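Local coordinates for protein ribose-phosphate pyrophosphokinase (Mycobacterium smegmatis, PDB 5MP7) that probably catalyses transfer of a pyrophosphoryl group from ATP to the 1-hydroxyl of ribose 5-phosphate, making PRPP as a magnesium-dependent homohexameric enzyme, at residues R183-W188 against I227-M232; A198-T203 against A240-L245; P101-D106 against D140-F145; Q156-G161 against I280-L285. All coordinates share one frame; numbering follows the deposited sequence.

Contact 1 (R183-W188 against I227-M232); sequences RVAEKW and ILTDDM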
loop_
_atom_site.group_PDB
_atom_site.type_symbol
_atom_site.label_atom_id
_atom_site.label_comp_id
_atom_site.label_asym_id
_atom_site.label_seq_id
_atom_site.Cartn_x
_atom_site.Cartn_y
_atom_site.Cartn_z
ATOM N N ARG A 183 49.445 -4.236 58.828
ATOM C CA ARG A 183 49.626 -5.451 59.598
ATOM C C ARG A 183 50.178 -6.595 58.756
ATOM O O ARG A 183 51.030 -7.348 59.209
ATOM C CB ARG A 183 48.299 -5.885 60.262
ATOM C CG ARG A 183 48.323 -7.233 61.002
ATOM C CD ARG A 183 49.394 -7.285 62.067
ATOM N NE ARG A 183 49.739 -8.667 62.383
ATOM C CZ ARG A 183 50.939 -9.094 62.821
ATOM N NH1 ARG A 183 51.965 -8.263 63.028
ATOM N NH2 ARG A 183 51.118 -10.394 63.071
ATOM N N VAL A 184 49.665 -6.749 57.539
ATOM C CA VAL A 184 50.131 -7.819 56.671
ATOM C C VAL A 184 51.566 -7.505 56.278
ATOM O O VAL A 184 52.409 -8.389 56.253
ATOM C CB VAL A 184 49.232 -8.028 55.421
ATOM C CG1 VAL A 184 49.821 -9.122 54.534
ATOM C CG2 VAL A 184 47.819 -8.434 55.853
ATOM N N ALA A 185 51.824 -6.244 55.970
ATOM C CA ALA A 185 53.159 -5.803 55.631
ATOM C C ALA A 185 54.141 -6.112 56.731
ATOM O O ALA A 185 55.253 -6.516 56.451
ATOM C CB ALA A 185 53.167 -4.316 55.328
ATOM N N GLU A 186 53.702 -5.952 57.979
ATOM C CA GLU A 186 54.494 -6.322 59.150
ATOM C C GLU A 186 54.822 -7.807 59.159
ATOM O O GLU A 186 55.932 -8.186 59.476
ATOM C CB GLU A 186 53.755 -5.935 60.439
ATOM C CG GLU A 186 54.622 -5.835 61.698
ATOM C CD GLU A 186 53.822 -5.398 62.934
ATOM O OE1 GLU A 186 54.196 -4.384 63.598
ATOM O OE2 GLU A 186 52.787 -6.068 63.235
ATOM N N LYS A 187 53.858 -8.645 58.801
ATOM C CA LYS A 187 54.093 -10.102 58.677
ATOM C C LYS A 187 55.150 -10.445 57.611
ATOM O O LYS A 187 55.974 -11.314 57.811
ATOM C CB LYS A 187 52.791 -10.861 58.354
ATOM C CG LYS A 187 51.742 -10.890 59.475
ATOM C CD LYS A 187 50.605 -11.900 59.221
ATOM C CE LYS A 187 50.736 -13.296 59.755
ATOM N NZ LYS A 187 51.453 -13.488 61.028
ATOM N N TRP A 188 55.129 -9.734 56.500
ATOM C CA TRP A 188 56.097 -9.954 55.442
ATOM C C TRP A 188 57.493 -9.573 55.892
ATOM O O TRP A 188 58.457 -10.248 55.574
ATOM C CB TRP A 188 55.734 -9.128 54.202
ATOM C CG TRP A 188 54.670 -9.723 53.390
ATOM C CD1 TRP A 188 53.499 -10.208 53.827
ATOM C CD2 TRP A 188 54.662 -9.850 51.983
ATOM N NE1 TRP A 188 52.745 -10.652 52.776
ATOM C CE2 TRP A 188 53.447 -10.438 51.625
ATOM C CE3 TRP A 188 55.579 -9.535 50.988
ATOM C CZ2 TRP A 188 53.116 -10.728 50.304
ATOM C CZ3 TRP A 188 55.269 -9.834 49.680
ATOM C CH2 TRP A 188 54.043 -10.421 49.347
ATOM N N ILE A 227 59.729 -3.323 48.804
ATOM C CA ILE A 227 58.760 -4.341 48.492
ATOM C C ILE A 227 57.378 -3.757 48.798
ATOM O O ILE A 227 56.973 -3.696 49.956
ATOM C CB ILE A 227 58.948 -5.600 49.360
ATOM C CG1 ILE A 227 60.420 -6.004 49.498
ATOM C CG2 ILE A 227 58.141 -6.752 48.803
ATOM C CD1 ILE A 227 61.140 -6.343 48.215
ATOM N N LEU A 228 56.671 -3.327 47.760
ATOM C CA LEU A 228 55.331 -2.781 47.877
ATOM C C LEU A 228 54.345 -3.922 47.854
ATOM O O LEU A 228 54.218 -4.627 46.856
ATOM C CB LEU A 228 55.048 -1.898 46.693
ATOM C CG LEU A 228 54.049 -0.769 46.684
ATOM C CD1 LEU A 228 53.940 -0.082 48.018
ATOM C CD2 LEU A 228 54.464 0.196 45.587
ATOM N N THR A 229 53.638 -4.137 48.951
ATOM C CA THR A 229 52.796 -5.323 49.080
ATOM C C THR A 229 51.314 -4.938 49.185
ATOM O O THR A 229 50.946 -4.072 49.947
ATOM C CB THR A 229 53.280 -6.236 50.236
ATOM O OG1 THR A 229 52.521 -7.442 50.233
ATOM C CG2 THR A 229 53.142 -5.575 51.569
ATOM N N ASP A 230 50.475 -5.597 48.399
ATOM C CA ASP A 230 49.038 -5.410 48.484
ATOM C C ASP A 230 48.306 -6.742 48.309
ATOM O O ASP A 230 48.867 -7.713 47.849
ATOM C CB ASP A 230 48.567 -4.377 47.443
ATOM C CG ASP A 230 47.418 -3.461 47.977
ATOM O OD1 ASP A 230 46.911 -3.708 49.087
ATOM O OD2 ASP A 230 47.040 -2.456 47.306
ATOM N N ASP A 231 47.063 -6.806 48.741
ATOM C CA ASP A 231 46.215 -7.965 48.501
ATOM C C ASP A 231 45.884 -8.169 47.039
ATOM O O ASP A 231 45.952 -9.303 46.539
ATOM C CB ASP A 231 44.949 -7.904 49.377
ATOM C CG ASP A 231 44.057 -6.684 49.081
ATOM O OD1 ASP A 231 44.566 -5.653 48.572
ATOM O OD2 ASP A 231 42.845 -6.730 49.397
ATOM N N MET A 232 45.573 -7.086 46.340
ATOM C CA MET A 232 45.206 -7.158 44.938
ATOM C C MET A 232 45.660 -5.924 44.196
ATOM O O MET A 232 45.883 -4.893 44.800
ATOM C CB MET A 232 43.694 -7.304 44.804
ATOM C CG MET A 232 42.916 -6.046 45.116
ATOM S SD MET A 232 41.177 -6.213 44.734
ATOM C CE MET A 232 40.623 -7.319 46.057
#
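Helix 183-188 passes over strand 227-230 with their axes 8.8 Å apart at closest approach and an angle of 131° between their N-to-C directions, which brings Ala185 CA to 6.6 Å from Thr229 CA. Thr229 does most of the work. Its OG1 lies anti to the backbone N (chi1 -174°), and this sends the hydroxyl out over one face of the Trp188 indole, 3.2 Å above the ring plane and displaced toward the rim, with CZ2 its nearest ring atom. Behind it Thr229 CB makes a CH-pi contact, 4.1 Å from the centroid of the six-membered ring and only 9° off the normal. The hydroxyl is hydrogen-bonded to Arg181 NH2. The other branch, Thr229 CG2, rests 4.0 Å from Ala185 CB. Two residues earlier on the strand, Ile227 CG2 comes obliquely to within 4.3 Å of Trp188 CZ3. The next residue after Thr229 is Asp230, predicted to bind ribose 5-phosphate. Trp188 is also touched by Gln156, Leu159 and Thr160 of helix 156-167, while Leu228, on the other side of the strand, touches helix 237-248, so the strand lies between helices, paired with strands 172-176 and 253-258.

Contact 2 (A198-T203 against A240-L245); sequences AFIHKT and AGAVNL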
loop_
_atom_site.group_PDB
_atom_site.type_symbol
_atom_site.label_atom_id
_atom_site.label_comp_id
_atom_site.label_asym_id
_atom_site.label_seq_id
_atom_site.Cartn_x
_atom_site.Cartn_y
_atom_site.Cartn_z
ATOM N N ALA A 198 57.573 0.588 56.182
ATOM C CA ALA A 198 57.079 1.937 55.836
ATOM C C ALA A 198 55.693 1.858 55.216
ATOM O O ALA A 198 55.259 0.790 54.787
ATOM C CB ALA A 198 58.026 2.618 54.877
ATOM N N PHE A 199 54.983 2.981 55.176
ATOM C CA PHE A 199 53.692 3.007 54.513
ATOM C C PHE A 199 53.305 4.390 54.042
ATOM O O PHE A 199 53.853 5.360 54.508
ATOM C CB PHE A 199 52.614 2.444 55.436
ATOM C CG PHE A 199 52.157 3.412 56.458
ATOM C CD1 PHE A 199 52.905 3.641 57.585
ATOM C CD2 PHE A 199 50.977 4.134 56.261
ATOM C CE1 PHE A 199 52.494 4.577 58.523
ATOM C CE2 PHE A 199 50.549 5.063 57.190
ATOM C CZ PHE A 199 51.317 5.292 58.320
ATOM N N ILE A 200 52.345 4.452 53.134
ATOM C CA ILE A 200 51.870 5.689 52.599
ATOM C C ILE A 200 50.688 6.201 53.411
ATOM O O ILE A 200 49.652 5.565 53.451
ATOM C CB ILE A 200 51.400 5.531 51.159
ATOM C CG1 ILE A 200 52.610 5.532 50.225
ATOM C CG2 ILE A 200 50.850 6.832 50.573
ATOM C CD1 ILE A 200 53.605 4.416 50.078
ATOM N N HIS A 201 50.848 7.390 53.983
ATOM C CA HIS A 201 49.814 8.056 54.735
ATOM C C HIS A 201 49.061 8.978 53.796
ATOM O O HIS A 201 49.672 9.842 53.176
ATOM C CB HIS A 201 50.483 8.837 55.879
ATOM C CG HIS A 201 49.555 9.709 56.675
ATOM N ND1 HIS A 201 50.012 10.730 57.476
ATOM C CD2 HIS A 201 48.207 9.706 56.808
ATOM C CE1 HIS A 201 48.985 11.324 58.057
ATOM N NE2 HIS A 201 47.877 10.724 57.665
ATOM N N LYS A 202 47.739 8.814 53.730
ATOM C CA LYS A 202 46.858 9.692 52.956
ATOM C C LYS A 202 46.019 10.577 53.859
ATOM O O LYS A 202 45.263 10.099 54.709
ATOM C CB LYS A 202 45.959 8.861 52.051
ATOM C CG LYS A 202 46.694 8.514 50.778
ATOM C CD LYS A 202 46.127 7.314 50.036
ATOM C CE LYS A 202 47.090 6.786 49.007
ATOM N NZ LYS A 202 47.006 5.319 48.816
ATOM N N THR A 203 46.134 11.878 53.669
ATOM C CA THR A 203 45.328 12.831 54.409
ATOM C C THR A 203 44.126 13.239 53.571
ATOM O O THR A 203 44.273 13.527 52.393
ATOM C CB THR A 203 46.168 14.059 54.743
ATOM O OG1 THR A 203 47.282 13.654 55.570
ATOM C CG2 THR A 203 45.326 15.127 55.470
ATOM N N ALA A 240 50.464 2.554 41.473
ATOM C CA ALA A 240 51.352 3.374 40.638
ATOM C C ALA A 240 51.705 4.655 41.360
ATOM O O ALA A 240 52.841 5.071 41.319
ATOM C CB ALA A 240 50.731 3.702 39.305
ATOM N N GLY A 241 50.734 5.247 42.057
ATOM C CA GLY A 241 50.967 6.433 42.876
ATOM C C GLY A 241 52.038 6.190 43.931
ATOM O O GLY A 241 52.905 7.034 44.154
ATOM N N ALA A 242 51.988 5.020 44.560
ATOM C CA ALA A 242 52.948 4.685 45.574
ATOM C C ALA A 242 54.361 4.521 45.009
ATOM O O ALA A 242 55.329 4.885 45.653
ATOM C CB ALA A 242 52.509 3.445 46.334
ATOM N N VAL A 243 54.473 3.973 43.815
ATOM C CA VAL A 243 55.776 3.774 43.188
ATOM C C VAL A 243 56.433 5.113 42.949
ATOM O O VAL A 243 57.600 5.275 43.264
ATOM C CB VAL A 243 55.653 3.030 41.851
ATOM C CG1 VAL A 243 56.966 3.072 41.068
ATOM C CG2 VAL A 243 55.265 1.586 42.118
ATOM N N ASN A 244 55.663 6.043 42.399
ATOM C CA ASN A 244 56.151 7.371 42.084
ATOM C C ASN A 244 56.593 8.128 43.354
ATOM O O ASN A 244 57.601 8.821 43.365
ATOM C CB ASN A 244 55.059 8.147 41.351
ATOM C CG ASN A 244 55.318 9.642 41.346
ATOM O OD1 ASN A 244 56.303 10.074 40.787
ATOM N ND2 ASN A 244 54.455 10.439 42.014
ATOM N N LEU A 245 55.824 7.970 44.427
ATOM C CA LEU A 245 56.148 8.573 45.733
ATOM C C LEU A 245 57.433 8.015 46.310
ATOM O O LEU A 245 58.198 8.747 46.923
ATOM C CB LEU A 245 55.018 8.330 46.737
ATOM C CG LEU A 245 54.433 9.563 47.396
ATOM C CD1 LEU A 245 53.743 10.479 46.395
ATOM C CD2 LEU A 245 53.438 9.063 48.428
#
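Ile200 meets Ala242 and Leu245, residues one helical turn apart, and uses all of its outer carbons to do so. Its chi1 of -80° sets CG1 beside the backbone N and CG2 anti to that N. From CG1 the chain bends again (chi2 73°) instead of running out extended, and CD1 ends 4.0 Å from Ala242 CB. The fork itself receives Leu245: its CD2 methyl lies 4.0 Å from Ile200 CG2 and equally 4.0 Å from Ile200 CG1, with the two side chains crossing at a slant. Leu245 reaches this place with a chi1 of -125°, well away from a staggered value. On the same strand Lys202, the predicted active-site lysine, begins to one side of the contact, and its NZ is hydrogen-bonded to Pro177 O. Ala242 also touches Leu228, and Ile200 touches Val175, so the contact continues into the core under helix 237-248. The predicted ribose 5-phosphate residues Asp234 to Thr238 run into the start of that helix. The chemistry is wholly apolar: methyl and methylene groups meet at van der Waals distance, and the fit between strand and helix depends on shape and burial, with no polar pairing across the interface.

Contact 3 (P101-D106 against D140-F145); sequences PYARQD and DQIQGF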
loop_
_atom_site.group_PDB
_atom_site.type_symbol
_atom_site.label_atom_id
_atom_site.label_comp_id
_atom_site.label_asym_id
_atom_site.label_seq_id
_atom_site.Cartn_x
_atom_site.Cartn_y
_atom_site.Cartn_z
ATOM N N PRO A 101 34.634 -13.034 45.700
ATOM C CA PRO A 101 33.911 -11.888 45.168
ATOM C C PRO A 101 33.217 -11.055 46.246
ATOM O O PRO A 101 32.682 -11.622 47.199
ATOM C CB PRO A 101 32.840 -12.528 44.260
ATOM C CG PRO A 101 32.748 -13.946 44.657
ATOM C CD PRO A 101 33.885 -14.286 45.555
ATOM N N TYR A 102 33.233 -9.732 46.039
ATOM C CA TYR A 102 32.684 -8.740 46.907
ATOM C C TYR A 102 33.432 -8.603 48.220
ATOM O O TYR A 102 32.912 -8.009 49.163
ATOM C CB TYR A 102 31.179 -8.984 47.138
ATOM C CG TYR A 102 30.394 -8.703 45.932
ATOM C CD1 TYR A 102 30.046 -7.423 45.625
ATOM C CD2 TYR A 102 30.031 -9.725 45.056
ATOM C CE1 TYR A 102 29.307 -7.136 44.501
ATOM C CE2 TYR A 102 29.295 -9.468 43.922
ATOM C CZ TYR A 102 28.932 -8.161 43.650
ATOM O OH TYR A 102 28.291 -7.855 42.488
ATOM N N ALA A 103 34.641 -9.131 48.308
ATOM C CA ALA A 103 35.432 -9.062 49.563
ATOM C C ALA A 103 35.691 -7.650 50.025
ATOM O O ALA A 103 35.755 -7.426 51.222
ATOM C CB ALA A 103 36.735 -9.819 49.434
ATOM N N ARG A 104 35.811 -6.699 49.092
ATOM C CA ARG A 104 36.006 -5.312 49.467
ATOM C C ARG A 104 34.796 -4.663 50.151
ATOM O O ARG A 104 34.966 -3.758 50.968
ATOM C CB ARG A 104 36.467 -4.493 48.281
ATOM C CG ARG A 104 37.936 -4.746 47.960
ATOM C CD ARG A 104 38.346 -4.100 46.650
ATOM N NE ARG A 104 37.574 -4.638 45.531
ATOM C CZ ARG A 104 37.631 -4.191 44.273
ATOM N NH1 ARG A 104 38.422 -3.175 43.932
ATOM N NH2 ARG A 104 36.896 -4.787 43.345
ATOM N N GLN A 105 33.587 -5.137 49.853
ATOM C CA GLN A 105 32.376 -4.679 50.548
ATOM C C GLN A 105 32.080 -5.539 51.793
ATOM O O GLN A 105 31.123 -6.288 51.822
ATOM C CB GLN A 105 31.220 -4.667 49.564
ATOM C CG GLN A 105 29.968 -3.958 50.073
ATOM C CD GLN A 105 30.148 -2.455 50.243
ATOM O OE1 GLN A 105 30.708 -1.779 49.383
ATOM N NE2 GLN A 105 29.696 -1.929 51.368
ATOM N N ASP A 106 32.943 -5.438 52.815
ATOM C CA ASP A 106 32.853 -6.262 54.072
ATOM C C ASP A 106 32.401 -5.470 55.303
ATOM O O ASP A 106 32.491 -5.939 56.427
ATOM C CB ASP A 106 34.190 -6.948 54.362
ATOM C CG ASP A 106 35.399 -5.975 54.369
ATOM O OD1 ASP A 106 35.230 -4.720 54.264
ATOM O OD2 ASP A 106 36.548 -6.484 54.453
ATOM N N ASP A 140 40.633 -10.856 57.177
ATOM C CA ASP A 140 40.605 -12.157 57.784
ATOM C C ASP A 140 39.247 -12.442 58.442
ATOM O O ASP A 140 38.826 -13.579 58.538
ATOM C CB ASP A 140 41.734 -12.267 58.814
ATOM C CG ASP A 140 43.154 -11.962 58.217
ATOM O OD1 ASP A 140 43.245 -11.298 57.158
ATOM O OD2 ASP A 140 44.179 -12.375 58.824
ATOM N N GLN A 141 38.521 -11.406 58.823
ATOM C CA GLN A 141 37.230 -11.565 59.495
ATOM C C GLN A 141 36.153 -12.138 58.609
ATOM O O GLN A 141 35.185 -12.684 59.126
ATOM C CB GLN A 141 36.729 -10.251 60.107
ATOM C CG GLN A 141 37.510 -9.829 61.349
ATOM C CD GLN A 141 38.881 -9.297 61.007
ATOM O OE1 GLN A 141 39.054 -8.609 60.004
ATOM N NE2 GLN A 141 39.877 -9.648 61.811
ATOM N N ILE A 142 36.320 -12.054 57.281
ATOM C CA ILE A 142 35.396 -12.706 56.327
ATOM C C ILE A 142 35.224 -14.214 56.623
ATOM O O ILE A 142 34.200 -14.803 56.305
ATOM C CB ILE A 142 35.861 -12.452 54.870
ATOM C CG1 ILE A 142 35.631 -10.990 54.523
ATOM C CG2 ILE A 142 35.112 -13.328 53.879
ATOM C CD1 ILE A 142 36.240 -10.541 53.221
ATOM N N GLN A 143 36.239 -14.818 57.217
ATOM C CA GLN A 143 36.182 -16.178 57.697
ATOM C C GLN A 143 34.975 -16.410 58.655
ATOM O O GLN A 143 34.323 -17.438 58.607
ATOM C CB GLN A 143 37.506 -16.466 58.380
ATOM C CG GLN A 143 37.866 -17.907 58.599
ATOM C CD GLN A 143 39.252 -18.043 59.225
ATOM O OE1 GLN A 143 39.655 -17.240 60.094
ATOM N NE2 GLN A 143 39.982 -19.064 58.805
ATOM N N GLY A 144 34.620 -15.421 59.454
ATOM C CA GLY A 144 33.423 -15.502 60.283
ATOM C C GLY A 144 32.063 -15.241 59.624
ATOM O O GLY A 144 31.031 -15.375 60.287
ATOM N N PHE A 145 32.042 -14.911 58.340
ATOM C CA PHE A 145 30.803 -14.662 57.630
ATOM C C PHE A 145 30.044 -15.888 57.247
ATOM O O PHE A 145 28.895 -15.793 56.876
ATOM C CB PHE A 145 31.062 -13.859 56.365
ATOM C CG PHE A 145 31.398 -12.415 56.600
ATOM C CD1 PHE A 145 31.497 -11.868 57.868
ATOM C CD2 PHE A 145 31.635 -11.604 55.517
ATOM C CE1 PHE A 145 31.837 -10.538 58.044
ATOM C CE2 PHE A 145 31.966 -10.281 55.685
ATOM C CZ PHE A 145 32.057 -9.737 56.958
#
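Ala103 and Asp106 carry this loop's contact with the 3-10 segment 140-144 and with Phe145. Pro101 enters the loop against Leu71. Tyr102 then opens a type I turn that runs to Gln105, with Ala103 at its first corner; the closing bond, Gln105 N to Tyr102 O, is weak. Ala103 offers both its methyl and its carbonyl to one group, Ile142 CD1, which lies 3.9 Å from Ala103 CB and 3.7 Å from Ala103 O. Ile142 reaches that far because CD1 continues the CG1 branch in extended form (chi2 170°). Of the two residues predicted to bind ATP, Arg104 points away from the contact and Gln105 takes no part in it; Arg104 NH2 makes a salt bridge with Glu47 OE1 of a neighbouring subunit, consistent with a nucleotide site shared across the interface. At the end of the segment, Asp106 has its carbonyl O at the edge of the Phe145 ring, near the ring plane and 3.9 Å from Phe145 CZ, while its CB is 4.2 Å from Phe145 CE2. One face of that ring is filled from within its own segment, by Ile142 CA 3.9 Å above its centre. Asp106 OD2 has its polar partner in Thr139 OG1. In the N-terminal half, Tyr102 packs on helices 71-87 and 116-127, Phe145 touches Ala117 of the latter, and Asp140 and Gln143 lie against strand 150-153.

Contact 4 (Q156-G161 against I280-L285); sequences QKLLTG and IVTNTL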
loop_
_atom_site.group_PDB
_atom_site.type_symbol
_atom_site.label_atom_id
_atom_site.label_comp_id
_atom_site.label_asym_id
_atom_site.label_seq_id
_atom_site.Cartn_x
_atom_site.Cartn_y
_atom_site.Cartn_z
ATOM N N GLN A 156 51.464 -15.866 51.220
ATOM C CA GLN A 156 52.606 -15.173 51.765
ATOM C C GLN A 156 53.917 -15.955 51.661
ATOM O O GLN A 156 54.900 -15.401 51.213
ATOM C CB GLN A 156 52.356 -14.838 53.220
ATOM C CG GLN A 156 53.443 -13.992 53.822
ATOM C CD GLN A 156 53.164 -13.682 55.269
ATOM O OE1 GLN A 156 52.017 -13.750 55.761
ATOM N NE2 GLN A 156 54.218 -13.359 55.974
ATOM N N LYS A 157 53.932 -17.197 52.120
ATOM C CA LYS A 157 55.116 -18.030 52.020
ATOM C C LYS A 157 55.578 -18.174 50.571
ATOM O O LYS A 157 56.762 -18.130 50.301
ATOM C CB LYS A 157 54.891 -19.412 52.623
ATOM C CG LYS A 157 54.949 -19.433 54.144
ATOM C CD LYS A 157 55.283 -20.834 54.653
ATOM C CE LYS A 157 55.550 -20.860 56.150
ATOM N NZ LYS A 157 54.300 -21.091 56.918
ATOM N N LEU A 158 54.636 -18.349 49.658
ATOM C CA LEU A 158 54.937 -18.480 48.256
ATOM C C LEU A 158 55.568 -17.195 47.686
ATOM O O LEU A 158 56.579 -17.262 46.982
ATOM C CB LEU A 158 53.661 -18.858 47.476
ATOM C CG LEU A 158 53.691 -18.892 45.941
ATOM C CD1 LEU A 158 54.475 -20.109 45.426
ATOM C CD2 LEU A 158 52.256 -18.912 45.426
ATOM N N LEU A 159 54.970 -16.049 47.961
ATOM C CA LEU A 159 55.474 -14.787 47.439
ATOM C C LEU A 159 56.797 -14.357 48.097
ATOM O O LEU A 159 57.686 -13.908 47.399
ATOM C CB LEU A 159 54.439 -13.691 47.548
ATOM C CG LEU A 159 53.160 -13.872 46.705
ATOM C CD1 LEU A 159 51.978 -13.085 47.281
ATOM C CD2 LEU A 159 53.371 -13.421 45.281
ATOM N N THR A 160 56.948 -14.532 49.407
ATOM C CA THR A 160 58.176 -14.124 50.099
ATOM C C THR A 160 59.283 -15.094 49.834
ATOM O O THR A 160 60.417 -14.701 49.804
ATOM C CB THR A 160 58.004 -13.934 51.645
ATOM O OG1 THR A 160 57.508 -15.122 52.258
ATOM C CG2 THR A 160 57.023 -12.796 51.929
ATOM N N GLY A 161 58.960 -16.366 49.658
ATOM C CA GLY A 161 59.934 -17.363 49.232
ATOM C C GLY A 161 60.574 -16.986 47.901
ATOM O O GLY A 161 61.775 -17.088 47.734
ATOM N N ILE A 280 54.825 -9.105 40.886
ATOM C CA ILE A 280 54.644 -10.514 41.139
ATOM C C ILE A 280 53.223 -10.753 41.610
ATOM O O ILE A 280 52.763 -10.108 42.554
ATOM C CB ILE A 280 55.584 -10.979 42.222
ATOM C CG1 ILE A 280 56.995 -10.568 41.870
ATOM C CG2 ILE A 280 55.549 -12.499 42.353
ATOM C CD1 ILE A 280 57.942 -10.555 43.040
ATOM N N VAL A 281 52.520 -11.642 40.914
ATOM C CA VAL A 281 51.146 -12.029 41.228
ATOM C C VAL A 281 50.982 -13.529 41.134
ATOM O O VAL A 281 51.884 -14.213 40.675
ATOM C CB VAL A 281 50.083 -11.389 40.317
ATOM C CG1 VAL A 281 50.123 -9.894 40.414
ATOM C CG2 VAL A 281 50.272 -11.806 38.893
ATOM N N THR A 282 49.886 -14.043 41.675
ATOM C CA THR A 282 49.538 -15.454 41.536
ATOM C C THR A 282 48.495 -15.548 40.479
ATOM O O THR A 282 47.971 -14.540 40.006
ATOM C CB THR A 282 48.987 -16.111 42.832
ATOM O OG1 THR A 282 47.642 -15.635 43.088
ATOM C CG2 THR A 282 49.879 -15.798 43.992
ATOM N N ASN A 283 48.124 -16.769 40.160
ATOM C CA ASN A 283 47.084 -16.985 39.151
ATOM C C ASN A 283 45.704 -17.333 39.735
ATOM O O ASN A 283 45.029 -18.231 39.235
ATOM C CB ASN A 283 47.563 -18.030 38.114
ATOM C CG ASN A 283 47.642 -19.420 38.682
ATOM O OD1 ASN A 283 47.872 -19.612 39.872
ATOM N ND2 ASN A 283 47.467 -20.388 37.841
ATOM N N THR A 284 45.307 -16.671 40.815
ATOM C CA THR A 284 43.977 -16.890 41.376
ATOM C C THR A 284 42.938 -16.447 40.378
ATOM O O THR A 284 41.860 -16.976 40.366
ATOM C CB THR A 284 43.752 -16.107 42.685
ATOM O OG1 THR A 284 44.259 -14.783 42.553
ATOM C CG2 THR A 284 44.417 -16.802 43.874
ATOM N N LEU A 285 43.290 -15.466 39.572
ATOM C CA LEU A 285 42.521 -14.990 38.447
ATOM C C LEU A 285 43.282 -15.287 37.191
ATOM O O LEU A 285 44.502 -15.398 37.241
ATOM C CB LEU A 285 42.343 -13.480 38.541
ATOM C CG LEU A 285 41.416 -13.139 39.707
ATOM C CD1 LEU A 285 41.679 -11.770 40.264
ATOM C CD2 LEU A 285 39.944 -13.235 39.311
#
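Leu159 has CG beside its backbone N (chi1 -65°), whereas in Leu158 CG is anti to N (chi1 173°), and these different settings let two consecutive helix residues reach the same strand. Leu159 CD2 meets Ile280 CG2 at 3.8 Å, the two side chains lying alongside each other and running opposite ways. Leu158 CD2 comes 4.2 Å from Thr282 CG2, and Leu159 CD2 also approaches that methyl, at 4.4 Å. Helix 156-161 and strand 280-282 have an angle of 150° between their N-to-C directions, with axes 9.8 Å apart at closest approach. Thr282 is turned so that its methyl lies beside its backbone N and faces the leucines; its OG1 is hydrogen-bonded to Thr259 O and receives only a weak bond from Thr284 N. On the helix, Thr160 folds its hydroxyl back onto Gln156 O, with OG1 at 2.8 Å and donating from above the carbonyl plane, while Thr160 N also bonds to this oxygen. Helix 156-167 thus lies on the sheet through its leucines, with Ile280 also touching Tyr162 and Ile163 further along. Only carbon atoms meet across the interface, and the threonine hydroxyls of both segments take their hydrogen bonds elsewhere, leaving an aliphatic seam of van der Waals contacts between mostly buried side chains.

In the fold
Contacts 1, 2 and 4 all belong to the mixed sheet of the C-terminal half, while contact 3 joins loops of the N-terminal half. Contact 3 closes first along the chain. Contact 4 then opens a long loop, between 156-161 and 280-285, inside which contacts 1 and 2 alternate their segments. Contacts 1 and 4 have centres about 12 Å apart and meet through helices 182-191 and 156-167. Contacts 1 and 2, with centres about 13 Å apart, touch through Leu228 with Ala242 and Val243. Contacts 3 and 1 have centres about 18 Å apart, and Met232 CE against Arg104 CD links the predicted ribose 5-phosphate side to the predicted ATP side.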